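Local structure of cytochrome P450 RhF (Acinetobacter radioresistens, 6RO8) at residues A[31-36]-A[340-345]; A[195-200]-A[267-272]; A[200-205]-A[318-323]. The protein probably acts as a heme-dependent monooxygenase, this chain being the heme domain of a longer protein that also carries a 2Fe-2S ferredoxin and a reductase part. All coordinates share one frame; numbering follows the deposited sequence.

Interaction 1 of 3, residues A[31-36]-A[340-345]; sequences FDMFAV and KLFLVS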
loop_
_atom_site.group_PDB
_atom_site.type_symbol
_atom_site.label_atom_id
_atom_site.label_comp_id
_atom_site.label_asym_id
_atom_site.label_seq_id
_atom_site.Cartn_x
_atom_site.Cartn_y
_atom_site.Cartn_z
ATOM N N PHE A 31 16.044 -14.475 8.672
ATOM C CA PHE A 31 14.914 -13.597 8.921
ATOM C C PHE A 31 13.800 -13.893 7.928
ATOM O O PHE A 31 13.972 -13.734 6.714
ATOM C CB PHE A 31 15.326 -12.127 8.862
ATOM C CG PHE A 31 14.263 -11.206 9.389
ATOM C CD1 PHE A 31 13.221 -10.799 8.577
ATOM C CD2 PHE A 31 14.278 -10.778 10.710
ATOM C CE1 PHE A 31 12.220 -9.969 9.065
ATOM C CE2 PHE A 31 13.266 -9.943 11.205
ATOM C CZ PHE A 31 12.235 -9.550 10.378
ATOM N N ASP A 32 12.662 -14.340 8.459
ATOM C CA ASP A 32 11.493 -14.694 7.662
ATOM C C ASP A 32 10.353 -13.724 7.959
ATOM O O ASP A 32 9.820 -13.698 9.079
ATOM C CB ASP A 32 11.065 -16.133 7.947
ATOM C CG ASP A 32 10.027 -16.638 6.968
ATOM O OD1 ASP A 32 9.535 -15.845 6.138
ATOM O OD2 ASP A 32 9.710 -17.843 7.018
ATOM N N MET A 33 9.950 -12.963 6.941
ATOM C CA MET A 33 8.843 -12.028 7.116
ATOM C C MET A 33 7.511 -12.731 7.388
ATOM O O MET A 33 6.595 -12.107 7.933
ATOM C CB MET A 33 8.735 -11.114 5.902
ATOM C CG MET A 33 9.812 -10.068 5.910
ATOM S SD MET A 33 9.799 -9.070 4.415
ATOM C CE MET A 33 10.841 -7.675 4.865
ATOM N N PHE A 34 7.381 -14.013 7.065
ATOM C CA PHE A 34 6.142 -14.714 7.358
ATOM C C PHE A 34 6.155 -15.377 8.731
ATOM O O PHE A 34 5.157 -15.988 9.124
ATOM C CB PHE A 34 5.849 -15.725 6.248
ATOM C CG PHE A 34 5.621 -15.080 4.912
ATOM C CD1 PHE A 34 4.377 -14.581 4.578
ATOM C CD2 PHE A 34 6.665 -14.948 3.999
ATOM C CE1 PHE A 34 4.168 -13.954 3.344
ATOM C CE2 PHE A 34 6.461 -14.326 2.767
ATOM C CZ PHE A 34 5.214 -13.824 2.440
ATOM N N ALA A 35 7.236 -15.234 9.487
ATOM C CA ALA A 35 7.248 -15.744 10.842
ATOM C C ALA A 35 6.476 -14.797 11.763
ATOM O O ALA A 35 6.121 -13.677 11.389
ATOM C CB ALA A 35 8.683 -15.937 11.321
ATOM N N VAL A 36 6.224 -15.270 12.987
ATOM C CA VAL A 36 5.319 -14.558 13.879
ATOM C C VAL A 36 5.767 -13.124 14.209
ATOM O O VAL A 36 4.925 -12.239 14.200
ATOM C CB VAL A 36 5.100 -15.392 15.189
ATOM C CG1 VAL A 36 4.301 -14.579 16.197
ATOM C CG2 VAL A 36 4.409 -16.706 14.867
ATOM N N LYS A 340 18.453 -8.104 -4.683
ATOM C CA LYS A 340 17.127 -7.592 -4.365
ATOM C C LYS A 340 17.109 -7.058 -2.939
ATOM O O LYS A 340 17.661 -7.685 -2.029
ATOM C CB LYS A 340 16.074 -8.680 -4.556
ATOM C CG LYS A 340 16.006 -9.155 -6.004
ATOM C CD LYS A 340 15.055 -10.311 -6.186
ATOM C CE LYS A 340 15.343 -11.055 -7.487
ATOM N NZ LYS A 340 14.754 -10.386 -8.666
ATOM N N LEU A 341 16.472 -5.903 -2.755
ATOM C CA LEU A 341 16.437 -5.201 -1.477
ATOM C C LEU A 341 15.000 -5.044 -0.998
ATOM O O LEU A 341 14.115 -4.648 -1.773
ATOM C CB LEU A 341 17.085 -3.820 -1.601
ATOM C CG LEU A 341 18.373 -3.707 -2.429
ATOM C CD1 LEU A 341 18.927 -2.286 -2.327
ATOM C CD2 LEU A 341 19.398 -4.691 -1.936
ATOM N N PHE A 342 14.772 -5.338 0.281
ATOM C CA PHE A 342 13.557 -4.929 0.985
ATOM C C PHE A 342 13.842 -3.634 1.727
ATOM O O PHE A 342 14.713 -3.592 2.602
ATOM C CB PHE A 342 13.080 -6.002 1.961
ATOM C CG PHE A 342 11.992 -6.860 1.410
ATOM C CD1 PHE A 342 10.785 -6.291 1.027
ATOM C CD2 PHE A 342 12.179 -8.214 1.236
ATOM C CE1 PHE A 342 9.778 -7.077 0.494
ATOM C CE2 PHE A 342 11.187 -9.002 0.698
ATOM C CZ PHE A 342 9.985 -8.436 0.324
ATOM N N LEU A 343 13.143 -2.576 1.349
ATOM C CA LEU A 343 13.200 -1.306 2.071
ATOM C C LEU A 343 12.088 -1.339 3.110
ATOM O O LEU A 343 10.926 -1.091 2.774
ATOM C CB LEU A 343 13.006 -0.133 1.115
ATOM C CG LEU A 343 14.167 0.322 0.222
ATOM C CD1 LEU A 343 14.739 -0.806 -0.617
ATOM C CD2 LEU A 343 13.737 1.504 -0.654
ATOM N N VAL A 344 12.407 -1.645 4.370
ATOM C CA VAL A 344 11.350 -1.869 5.371
ATOM C C VAL A 344 10.956 -0.514 5.955
ATOM O O VAL A 344 11.450 -0.090 7.001
ATOM C CB VAL A 344 11.764 -2.869 6.441
ATOM C CG1 VAL A 344 10.579 -3.136 7.362
ATOM C CG2 VAL A 344 12.195 -4.132 5.799
ATOM N N SER A 345 10.008 0.150 5.282
ATOM C CA SER A 345 9.632 1.511 5.657
ATOM C C SER A 345 8.971 1.585 7.035
ATOM O O SER A 345 9.125 2.593 7.731
ATOM C CB SER A 345 8.715 2.111 4.598
ATOM O OG SER A 345 7.813 1.142 4.125
#
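One face of the Phe-342 ring is covered by the thioether end of Met-33, while the edge of the Phe-31 ring receives Met-33 CG in its plane. The first of these is a Met-aromatic contact, joining the loop between helices 20-29 and 36-40 to strand 340-343, an inner strand of the mixed beta sheet of the cytochrome P450 fold. Sulfur and methyl share the face: Met-33 SD stands 4.0 Å from the centroid of the Phe-342 ring and only 12° off its normal, whereas the methyl is shifted toward the rim at the root of the ring, with Met-33 CE 3.7 Å from Phe-342 CG. The methyl therefore makes a CH-pi contact as well. It also reaches the Val-344 methyl that lies beside the backbone N, with Met-33 CE 3.9 Å from Val-344 CG2, and so sits in the corner formed by an aromatic and an aliphatic side chain. Beyond CG the Met-33 chain is fully extended (chi2 175°, chi3 165°), which carries its end across a backbone gap of 10.5 Å between Met-33 CA and Phe-342 CA. All three touching residues are buried, and Ile-65 of strand 63-66 packs on both Met-33 and Val-344; Phe-342 meets the ring of Tyr-63. The methionine is presented by a type I turn from Asp-32 to Ala-35, closed by Ala-35 N to Asp-32 O. Asp-32 adds an Asx turn: its OD1 accepts from Phe-34 N at 3.0 Å, the N-H arriving from above the carboxylate plane.

Interaction 2 of 3, residues A[195-200]-A[267-272]; sequences VAHTVN and IMVAAH. With HEM (protoporphyrin IX containing Fe), chain B; HIS (histidine), chain C.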
loop_
_atom_site.group_PDB
_atom_site.type_symbol
_atom_site.label_atom_id
_atom_site.label_comp_id
_atom_site.label_asym_id
_atom_site.label_seq_id
_atom_site.Cartn_x
_atom_site.Cartn_y
_atom_site.Cartn_z
ATOM N N VAL A 195 -7.364 -9.486 -3.587
ATOM C CA VAL A 195 -6.696 -10.468 -2.742
ATOM C C VAL A 195 -5.784 -11.346 -3.582
ATOM O O VAL A 195 -4.612 -11.563 -3.241
ATOM C CB VAL A 195 -7.721 -11.308 -1.965
ATOM C CG1 VAL A 195 -6.996 -12.372 -1.147
ATOM C CG2 VAL A 195 -8.557 -10.409 -1.065
ATOM N N ALA A 196 -6.301 -11.846 -4.710
ATOM C CA ALA A 196 -5.502 -12.749 -5.533
ATOM C C ALA A 196 -4.249 -12.051 -6.026
ATOM O O ALA A 196 -3.163 -12.639 -6.023
ATOM C CB ALA A 196 -6.313 -13.286 -6.712
ATOM N N HIS A 197 -4.370 -10.778 -6.404
ATOM C CA HIS A 197 -3.193 -10.064 -6.880
ATOM C C HIS A 197 -2.166 -9.843 -5.766
ATOM O O HIS A 197 -0.955 -9.945 -6.008
ATOM C CB HIS A 197 -3.606 -8.745 -7.506
ATOM C CG HIS A 197 -2.450 -7.861 -7.823
ATOM N ND1 HIS A 197 -2.302 -6.604 -7.277
ATOM C CD2 HIS A 197 -1.362 -8.069 -8.603
ATOM C CE1 HIS A 197 -1.180 -6.068 -7.724
ATOM N NE2 HIS A 197 -0.593 -6.935 -8.530
ATOM N N THR A 198 -2.613 -9.546 -4.537
ATOM C CA THR A 198 -1.628 -9.235 -3.501
ATOM C C THR A 198 -1.006 -10.497 -2.910
ATOM O O THR A 198 0.218 -10.560 -2.743
ATOM C CB THR A 198 -2.237 -8.379 -2.387
ATOM O OG1 THR A 198 -3.117 -9.182 -1.601
ATOM C CG2 THR A 198 -3.001 -7.163 -2.953
ATOM N N VAL A 199 -1.824 -11.501 -2.584
ATOM C CA VAL A 199 -1.300 -12.787 -2.120
ATOM C C VAL A 199 -0.344 -13.396 -3.145
ATOM O O VAL A 199 0.708 -13.943 -2.791
ATOM C CB VAL A 199 -2.458 -13.751 -1.821
ATOM C CG1 VAL A 199 -1.897 -15.103 -1.466
ATOM C CG2 VAL A 199 -3.328 -13.189 -0.730
ATOM N N ASN A 200 -0.717 -13.360 -4.422
ATOM C CA ASN A 200 0.174 -13.866 -5.461
ATOM C C ASN A 200 1.514 -13.136 -5.442
ATOM O O ASN A 200 2.577 -13.757 -5.588
ATOM C CB ASN A 200 -0.480 -13.715 -6.834
ATOM C CG ASN A 200 0.234 -14.501 -7.902
ATOM O OD1 ASN A 200 0.428 -15.708 -7.761
ATOM N ND2 ASN A 200 0.633 -13.823 -8.983
ATOM N N ILE A 267 -3.470 -0.727 -11.011
ATOM C CA ILE A 267 -4.047 0.455 -10.381
ATOM C C ILE A 267 -5.410 0.136 -9.764
ATOM O O ILE A 267 -5.826 0.791 -8.800
ATOM C CB ILE A 267 -4.110 1.637 -11.379
ATOM C CG1 ILE A 267 -3.991 2.957 -10.614
ATOM C CG2 ILE A 267 -5.388 1.603 -12.220
ATOM C CD1 ILE A 267 -2.812 2.992 -9.650
ATOM N N MET A 268 -6.100 -0.897 -10.265
ATOM C CA MET A 268 -7.388 -1.274 -9.691
ATOM C C MET A 268 -7.269 -1.979 -8.364
ATOM O O MET A 268 -8.304 -2.302 -7.771
ATOM C CB MET A 268 -8.175 -2.150 -10.649
ATOM C CG MET A 268 -8.817 -1.332 -11.727
ATOM S SD MET A 268 -9.865 -2.346 -12.774
ATOM C CE MET A 268 -10.328 -3.641 -11.648
ATOM N N VAL A 269 -6.053 -2.245 -7.898
ATOM C CA VAL A 269 -5.812 -2.622 -6.521
ATOM C C VAL A 269 -5.186 -1.475 -5.738
ATOM O O VAL A 269 -5.609 -1.180 -4.617
ATOM C CB VAL A 269 -4.930 -3.891 -6.463
ATOM C CG1 VAL A 269 -4.481 -4.212 -5.022
ATOM C CG2 VAL A 269 -5.672 -5.081 -7.115
ATOM N N ALA A 270 -4.203 -0.795 -6.339
ATOM C CA ALA A 270 -3.430 0.218 -5.635
ATOM C C ALA A 270 -4.231 1.492 -5.332
ATOM O O ALA A 270 -3.960 2.156 -4.326
ATOM C CB ALA A 270 -2.179 0.559 -6.444
ATOM N N ALA A 271 -5.240 1.826 -6.145
ATOM C CA ALA A 271 -6.007 3.045 -5.912
ATOM C C ALA A 271 -6.942 2.953 -4.710
ATOM O O ALA A 271 -7.643 3.926 -4.413
ATOM C CB ALA A 271 -6.823 3.414 -7.156
ATOM N N HIS A 272 -6.978 1.828 -4.001
ATOM C CA HIS A 272 -7.909 1.770 -2.886
ATOM C C HIS A 272 -7.420 0.888 -1.745
ATOM O O HIS A 272 -7.643 1.225 -0.578
ATOM C CB HIS A 272 -9.286 1.311 -3.379
ATOM C CG HIS A 272 -9.354 -0.139 -3.726
ATOM N ND1 HIS A 272 -9.809 -1.088 -2.840
ATOM C CD2 HIS A 272 -9.030 -0.803 -4.860
ATOM C CE1 HIS A 272 -9.750 -2.278 -3.410
ATOM N NE2 HIS A 272 -9.287 -2.132 -4.638
HETATM C CHA HEM B . 3.471 4.733 -5.528
HETATM C CHB HEM B . 1.997 3.777 -0.989
HETATM C CHC HEM B . -2.567 5.096 -2.090
HETATM C CHD HEM B . -1.142 5.578 -6.710
HETATM C C1A HEM B . 3.483 4.339 -4.207
HETATM C C2A HEM B . 4.614 3.825 -3.456
HETATM C C3A HEM B . 4.209 3.564 -2.217
HETATM C C4A HEM B . 2.797 3.891 -2.115
HETATM C CMA HEM B . 5.110 3.003 -1.097
HETATM C CAA HEM B . 6.052 3.624 -3.986
HETATM C CBA HEM B . 6.858 4.831 -3.547
HETATM C CGA HEM B . 8.262 4.785 -4.085
HETATM O O1A HEM B . 8.620 3.797 -4.772
HETATM O O2A HEM B . 9.017 5.750 -3.819
HETATM C C1B HEM B . 0.674 4.133 -0.870
HETATM C C2B HEM B . -0.070 4.208 0.373
HETATM C C3B HEM B . -1.343 4.559 0.069
HETATM C C4B HEM B . -1.437 4.725 -1.376
HETATM C CMB HEM B . 0.556 3.914 1.764
HETATM C CAB HEM B . -2.552 4.809 1.000
HETATM C CBB HEM B . -2.497 4.909 2.328
HETATM C C1C HEM B . -2.590 5.343 -3.445
HETATM C C2C HEM B . -3.730 5.729 -4.258
HETATM C C3C HEM B . -3.301 5.858 -5.535
HETATM C C4C HEM B . -1.897 5.564 -5.565
HETATM C CMC HEM B . -5.153 5.944 -3.698
HETATM C CAC HEM B . -4.047 6.246 -6.842
HETATM C CBC HEM B . -5.357 6.495 -6.880
HETATM C C1D HEM B . 0.211 5.370 -6.810
HETATM C C2D HEM B . 0.984 5.419 -8.029
HETATM C C3D HEM B . 2.255 5.199 -7.711
HETATM C C4D HEM B . 2.342 4.997 -6.269
HETATM C CMD HEM B . 0.448 5.676 -9.454
HETATM C CAD HEM B . 3.409 5.143 -8.737
HETATM C CBD HEM B . 4.016 6.514 -8.998
HETATM C CGD HEM B . 5.386 6.337 -9.613
HETATM O O1D HEM B . 5.795 5.177 -9.826
HETATM O O2D HEM B . 6.084 7.346 -9.886
HETATM N NA HEM B . 2.395 4.349 -3.360
HETATM N NB HEM B . -0.189 4.452 -1.908
HETATM N NC HEM B . -1.494 5.252 -4.286
HETATM N ND HEM B . 1.073 5.114 -5.755
HETATM FE FE HEM B . 0.413 4.806 -3.832
HETATM N N HIS C . 0.087 -1.543 -4.670
HETATM C CA HIS C . 0.663 -0.533 -3.790
HETATM C C HIS C . -0.413 0.399 -3.240
HETATM O O HIS C . -0.085 1.388 -2.570
HETATM C CB HIS C . 1.730 0.276 -4.528
HETATM C CG HIS C . 1.366 0.610 -5.941
HETATM N ND1 HIS C . 1.420 1.895 -6.440
HETATM C CD2 HIS C . 0.940 -0.172 -6.961
HETATM C CE1 HIS C . 1.044 1.888 -7.707
HETATM N NE2 HIS C . 0.748 0.646 -8.048
HETATM O OXT HIS C . -1.607 0.181 -3.454
HETATM O O HOH W 1 0.133 2.605 -4.444
#
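Val-269 packing against His-197 and Thr-198 is a small, buried, mainly apolar helix-to-helix contact between the C-terminal part of helix 187-202 and the end of helix 257-270. The valine's CB points toward the other helix, and both methyls touch it. CG2 comes obliquely upon the His-197 ring, 3.7 Å from His-197 ND1, while CG1 lies at the edge of the same ring, in its plane. CG1 also meets the methyl of the threonine, with Val-269 CG1 3.9 Å from Thr-198 CG2. In P450 terms helix 187-202 is the F helix and helix 257-270 part of the long distal helix over the heme: Ala-270 O lies 3.6 Å from HEM C1C, and a water is bound to the iron on this side. Ala-270 to His-272 correspond to the start of the distal-helix motif (Ala/Gly-Gly-x-Asp/Glu-Thr), here ending at Thr-274, which in relatives takes part in oxygen binding and activation. Thr-198 turns its polar branch back on its own helix: with chi1 at 72°, OG1 donates to Val-195 O, a carbonyl that also accepts from Val-199 N. Phe-220 of helix 207-233 and Ala-194 pack on Val-269 as well, and the ring of His-197 meets that of Trp-202 edge-to-face.

Interaction 3 of 3, residues A[200-205]-A[318-323]; sequences NTWGRP and VAWRRQ. With HEM (protoporphyrin IX containing Fe), chain B; HIS (histidine), chain C.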
loop_
_atom_site.group_PDB
_atom_site.type_symbol
_atom_site.label_atom_id
_atom_site.label_comp_id
_atom_site.label_asym_id
_atom_site.label_seq_id
_atom_site.Cartn_x
_atom_site.Cartn_y
_atom_site.Cartn_z
ATOM N N ASN A 200 -0.717 -13.360 -4.422
ATOM C CA ASN A 200 0.174 -13.866 -5.461
ATOM C C ASN A 200 1.514 -13.136 -5.442
ATOM O O ASN A 200 2.577 -13.757 -5.588
ATOM C CB ASN A 200 -0.480 -13.715 -6.834
ATOM C CG ASN A 200 0.234 -14.501 -7.902
ATOM O OD1 ASN A 200 0.428 -15.708 -7.761
ATOM N ND2 ASN A 200 0.633 -13.823 -8.983
ATOM N N THR A 201 1.477 -11.806 -5.272
ATOM C CA THR A 201 2.679 -10.991 -5.435
ATOM C C THR A 201 3.509 -10.924 -4.158
ATOM O O THR A 201 4.727 -11.139 -4.189
ATOM C CB THR A 201 2.284 -9.589 -5.868
ATOM O OG1 THR A 201 1.411 -9.667 -7.000
ATOM C CG2 THR A 201 3.514 -8.746 -6.207
ATOM N N TRP A 202 2.867 -10.617 -3.030
ATOM C CA TRP A 202 3.574 -10.323 -1.790
ATOM C C TRP A 202 3.380 -11.383 -0.721
ATOM O O TRP A 202 3.923 -11.241 0.379
ATOM C CB TRP A 202 3.140 -8.957 -1.244
ATOM C CG TRP A 202 3.577 -7.833 -2.128
ATOM C CD1 TRP A 202 4.813 -7.244 -2.167
ATOM C CD2 TRP A 202 2.790 -7.166 -3.119
ATOM N NE1 TRP A 202 4.836 -6.243 -3.112
ATOM C CE2 TRP A 202 3.607 -6.176 -3.710
ATOM C CE3 TRP A 202 1.471 -7.305 -3.559
ATOM C CZ2 TRP A 202 3.149 -5.337 -4.717
ATOM C CZ3 TRP A 202 1.018 -6.477 -4.564
ATOM C CH2 TRP A 202 1.853 -5.499 -5.130
ATOM N N GLY A 203 2.618 -12.438 -1.005
ATOM C CA GLY A 203 2.357 -13.484 -0.045
ATOM C C GLY A 203 3.091 -14.769 -0.389
ATOM O O GLY A 203 3.877 -14.859 -1.327
ATOM N N ARG A 204 2.815 -15.779 0.424
ATOM C CA ARG A 204 3.372 -17.120 0.254
ATOM C C ARG A 204 2.190 -18.081 0.232
ATOM O O ARG A 204 1.945 -18.806 1.204
ATOM C CB ARG A 204 4.364 -17.448 1.373
ATOM C CG ARG A 204 5.230 -18.657 1.160
ATOM C CD ARG A 204 6.136 -18.883 2.383
ATOM N NE ARG A 204 7.338 -18.036 2.369
ATOM C CZ ARG A 204 8.195 -17.906 3.387
ATOM N NH1 ARG A 204 7.986 -18.557 4.527
ATOM N NH2 ARG A 204 9.255 -17.110 3.268
ATOM N N PRO A 205 1.416 -18.085 -0.860
ATOM C CA PRO A 205 0.279 -19.005 -0.964
ATOM C C PRO A 205 0.696 -20.448 -0.738
ATOM O O PRO A 205 1.750 -20.897 -1.203
ATOM C CB PRO A 205 -0.212 -18.793 -2.399
ATOM C CG PRO A 205 0.981 -18.274 -3.111
ATOM C CD PRO A 205 1.631 -17.365 -2.127
ATOM N N VAL A 318 4.394 -1.447 4.637
ATOM C CA VAL A 318 5.429 -1.644 5.648
ATOM C C VAL A 318 6.775 -2.020 5.053
ATOM O O VAL A 318 7.787 -1.951 5.773
ATOM C CB VAL A 318 5.005 -2.709 6.679
ATOM C CG1 VAL A 318 3.804 -2.200 7.526
ATOM C CG2 VAL A 318 4.663 -4.021 5.974
ATOM N N ALA A 319 6.827 -2.423 3.778
ATOM C CA ALA A 319 8.073 -2.801 3.114
ATOM C C ALA A 319 7.881 -2.710 1.606
ATOM O O ALA A 319 6.907 -3.244 1.073
ATOM C CB ALA A 319 8.490 -4.220 3.491
ATOM N N TRP A 320 8.800 -2.042 0.923
ATOM C CA TRP A 320 8.802 -1.956 -0.528
ATOM C C TRP A 320 10.152 -2.471 -1.041
ATOM O O TRP A 320 11.065 -2.768 -0.261
ATOM C CB TRP A 320 8.509 -0.514 -0.980
ATOM C CG TRP A 320 7.734 -0.417 -2.259
ATOM C CD1 TRP A 320 8.116 0.249 -3.396
ATOM C CD2 TRP A 320 6.450 -0.995 -2.547
ATOM N NE1 TRP A 320 7.155 0.111 -4.378
ATOM C CE2 TRP A 320 6.123 -0.645 -3.884
ATOM C CE3 TRP A 320 5.552 -1.787 -1.816
ATOM C CZ2 TRP A 320 4.931 -1.043 -4.497
ATOM C CZ3 TRP A 320 4.373 -2.200 -2.438
ATOM C CH2 TRP A 320 4.072 -1.815 -3.763
ATOM N N ARG A 321 10.292 -2.604 -2.357
ATOM C CA ARG A 321 11.405 -3.375 -2.901
ATOM C C ARG A 321 12.171 -2.608 -3.977
ATOM O O ARG A 321 11.618 -1.767 -4.706
ATOM C CB ARG A 321 10.913 -4.696 -3.473
ATOM C CG ARG A 321 10.327 -5.642 -2.437
ATOM C CD ARG A 321 9.884 -6.933 -3.110
ATOM N NE ARG A 321 8.634 -6.757 -3.834
ATOM C CZ ARG A 321 8.111 -7.639 -4.678
ATOM N NH1 ARG A 321 8.750 -8.801 -4.947
ATOM N NH2 ARG A 321 6.946 -7.347 -5.258
ATOM N N ARG A 322 13.462 -2.914 -4.066
ATOM C CA ARG A 322 14.326 -2.363 -5.094
ATOM C C ARG A 322 15.211 -3.479 -5.620
ATOM O O ARG A 322 15.435 -4.487 -4.942
ATOM C CB ARG A 322 15.190 -1.201 -4.559
ATOM C CG ARG A 322 14.439 0.096 -4.362
ATOM C CD ARG A 322 13.769 0.507 -5.654
ATOM N NE ARG A 322 13.181 1.844 -5.581
ATOM C CZ ARG A 322 11.875 2.089 -5.493
ATOM N NH1 ARG A 322 11.015 1.083 -5.452
ATOM N NH2 ARG A 322 11.435 3.338 -5.458
ATOM N N GLN A 323 15.713 -3.303 -6.839
ATOM C CA GLN A 323 16.700 -4.213 -7.406
ATOM C C GLN A 323 17.928 -3.424 -7.811
ATOM O O GLN A 323 17.814 -2.324 -8.351
ATOM C CB GLN A 323 16.176 -4.977 -8.616
ATOM C CG GLN A 323 17.003 -6.226 -8.875
ATOM C CD GLN A 323 16.419 -7.135 -9.927
ATOM O OE1 GLN A 323 15.358 -7.726 -9.737
ATOM N NE2 GLN A 323 17.122 -7.266 -11.045
HETATM C CHA HEM B . 3.471 4.733 -5.528
HETATM C CHB HEM B . 1.997 3.777 -0.989
HETATM C CHC HEM B . -2.567 5.096 -2.090
HETATM C CHD HEM B . -1.142 5.578 -6.710
HETATM C C1A HEM B . 3.483 4.339 -4.207
HETATM C C2A HEM B . 4.614 3.825 -3.456
HETATM C C3A HEM B . 4.209 3.564 -2.217
HETATM C C4A HEM B . 2.797 3.891 -2.115
HETATM C CMA HEM B . 5.110 3.003 -1.097
HETATM C CAA HEM B . 6.052 3.624 -3.986
HETATM C CBA HEM B . 6.858 4.831 -3.547
HETATM C CGA HEM B . 8.262 4.785 -4.085
HETATM O O1A HEM B . 8.620 3.797 -4.772
HETATM O O2A HEM B . 9.017 5.750 -3.819
HETATM C C1B HEM B . 0.674 4.133 -0.870
HETATM C C2B HEM B . -0.070 4.208 0.373
HETATM C C3B HEM B . -1.343 4.559 0.069
HETATM C C4B HEM B . -1.437 4.725 -1.376
HETATM C CMB HEM B . 0.556 3.914 1.764
HETATM C CAB HEM B . -2.552 4.809 1.000
HETATM C CBB HEM B . -2.497 4.909 2.328
HETATM C C1C HEM B . -2.590 5.343 -3.445
HETATM C C2C HEM B . -3.730 5.729 -4.258
HETATM C C3C HEM B . -3.301 5.858 -5.535
HETATM C C4C HEM B . -1.897 5.564 -5.565
HETATM C CMC HEM B . -5.153 5.944 -3.698
HETATM C CAC HEM B . -4.047 6.246 -6.842
HETATM C CBC HEM B . -5.357 6.495 -6.880
HETATM C C1D HEM B . 0.211 5.370 -6.810
HETATM C C2D HEM B . 0.984 5.419 -8.029
HETATM C C3D HEM B . 2.255 5.199 -7.711
HETATM C C4D HEM B . 2.342 4.997 -6.269
HETATM C CMD HEM B . 0.448 5.676 -9.454
HETATM C CAD HEM B . 3.409 5.143 -8.737
HETATM C CBD HEM B . 4.016 6.514 -8.998
HETATM C CGD HEM B . 5.386 6.337 -9.613
HETATM O O1D HEM B . 5.795 5.177 -9.826
HETATM O O2D HEM B . 6.084 7.346 -9.886
HETATM N NA HEM B . 2.395 4.349 -3.360
HETATM N NB HEM B . -0.189 4.452 -1.908
HETATM N NC HEM B . -1.494 5.252 -4.286
HETATM N ND HEM B . 1.073 5.114 -5.755
HETATM FE FE HEM B . 0.413 4.806 -3.832
HETATM N N HIS C . 0.087 -1.543 -4.670
HETATM C CA HIS C . 0.663 -0.533 -3.790
HETATM C C HIS C . -0.413 0.399 -3.240
HETATM O O HIS C . -0.085 1.388 -2.570
HETATM C CB HIS C . 1.730 0.276 -4.528
HETATM C CG HIS C . 1.366 0.610 -5.941
HETATM N ND1 HIS C . 1.420 1.895 -6.440
HETATM C CD2 HIS C . 0.940 -0.172 -6.961
HETATM C CE1 HIS C . 1.044 1.888 -7.707
HETATM N NE2 HIS C . 0.748 0.646 -8.048
HETATM O OXT HIS C . -1.607 0.181 -3.454
HETATM O O HOH W 2 6.866 -5.009 -3.678
HETATM O O HOH W 1 0.133 2.605 -4.444
#
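Trp-202 and Trp-320 lie with their planes nearly parallel, 24° apart, but strongly displaced, so that little of one ring covers the other: the five-membered ring of Trp-202 and the six-membered ring of Trp-320 have centroids 5.7 Å apart. Contact is made at the outer benzo carbons, Trp-202 CZ2 to Trp-320 CH2 at 3.8 Å. Arg-321 is turned quite differently, its guanidinium plane 68° from that of the Trp-202 indole. Its NH2 approaches Trp-202 NE1 to 3.2 Å, but both are donors, so the pair is no hydrogen bond. A water modelled between Trp-202 NE1 and Arg-321 NE accepts from both, though the short bonds make its exact position doubtful. The guanidinium is also hydrogen-bonded through NH1 to Glu-89 O and Tyr-63 OH. Thr-201 folds its methyl over the centre of one face of the Trp-202 indole, and the same CG2 is 3.8 Å from Arg-321 NH2. Phe-420 meets Trp-202 edge-to-face.

Trp-202 and the water are on one side of the Trp-320 plane, heme methyl CMA and the bound histidine's CB on the other. The next residue but one, Arg-322, points its guanidinium edge-on at a heme propionate, its chain bent at chi2 (-56°); Arg-322 NH2 donates to HEM O1A at 2.9 Å, and Arg-322 NH1 to Arg-321 O. An arginine on this strand gripping a propionate, beside a residue lining the distal pocket, is typical of the P450 heme site, where the strand and the end of the F helix would border the substrate cavity, here holding a histidine.

Overall arrangement
Interaction 3 lies between the other two, whose nearest atoms are about 7 Å apart, without touching. Interactions 1 and 3, with centres 9 Å apart, meet through neighbouring antiparallel strands: Leu-341 N probably bonds to Arg-322 O at 2.8 Å, and Phe-342 CE1 packs on Arg-321 CG. Their loops also touch, Phe-34 lying on Arg-204, which forms a salt bridge with Asp-32. Interactions 2 and 3, 12 Å apart at their centres, share Asn-200 and helix 187-202. Both border the heme and the bound histidine: Ala-270 and Trp-320 belong to the histidine pocket, and Thr-274 OG1 is hydrogen-bonded to that ligand. Interaction 1 stays back, the Phe-342 side chain about 11 Å from the heme.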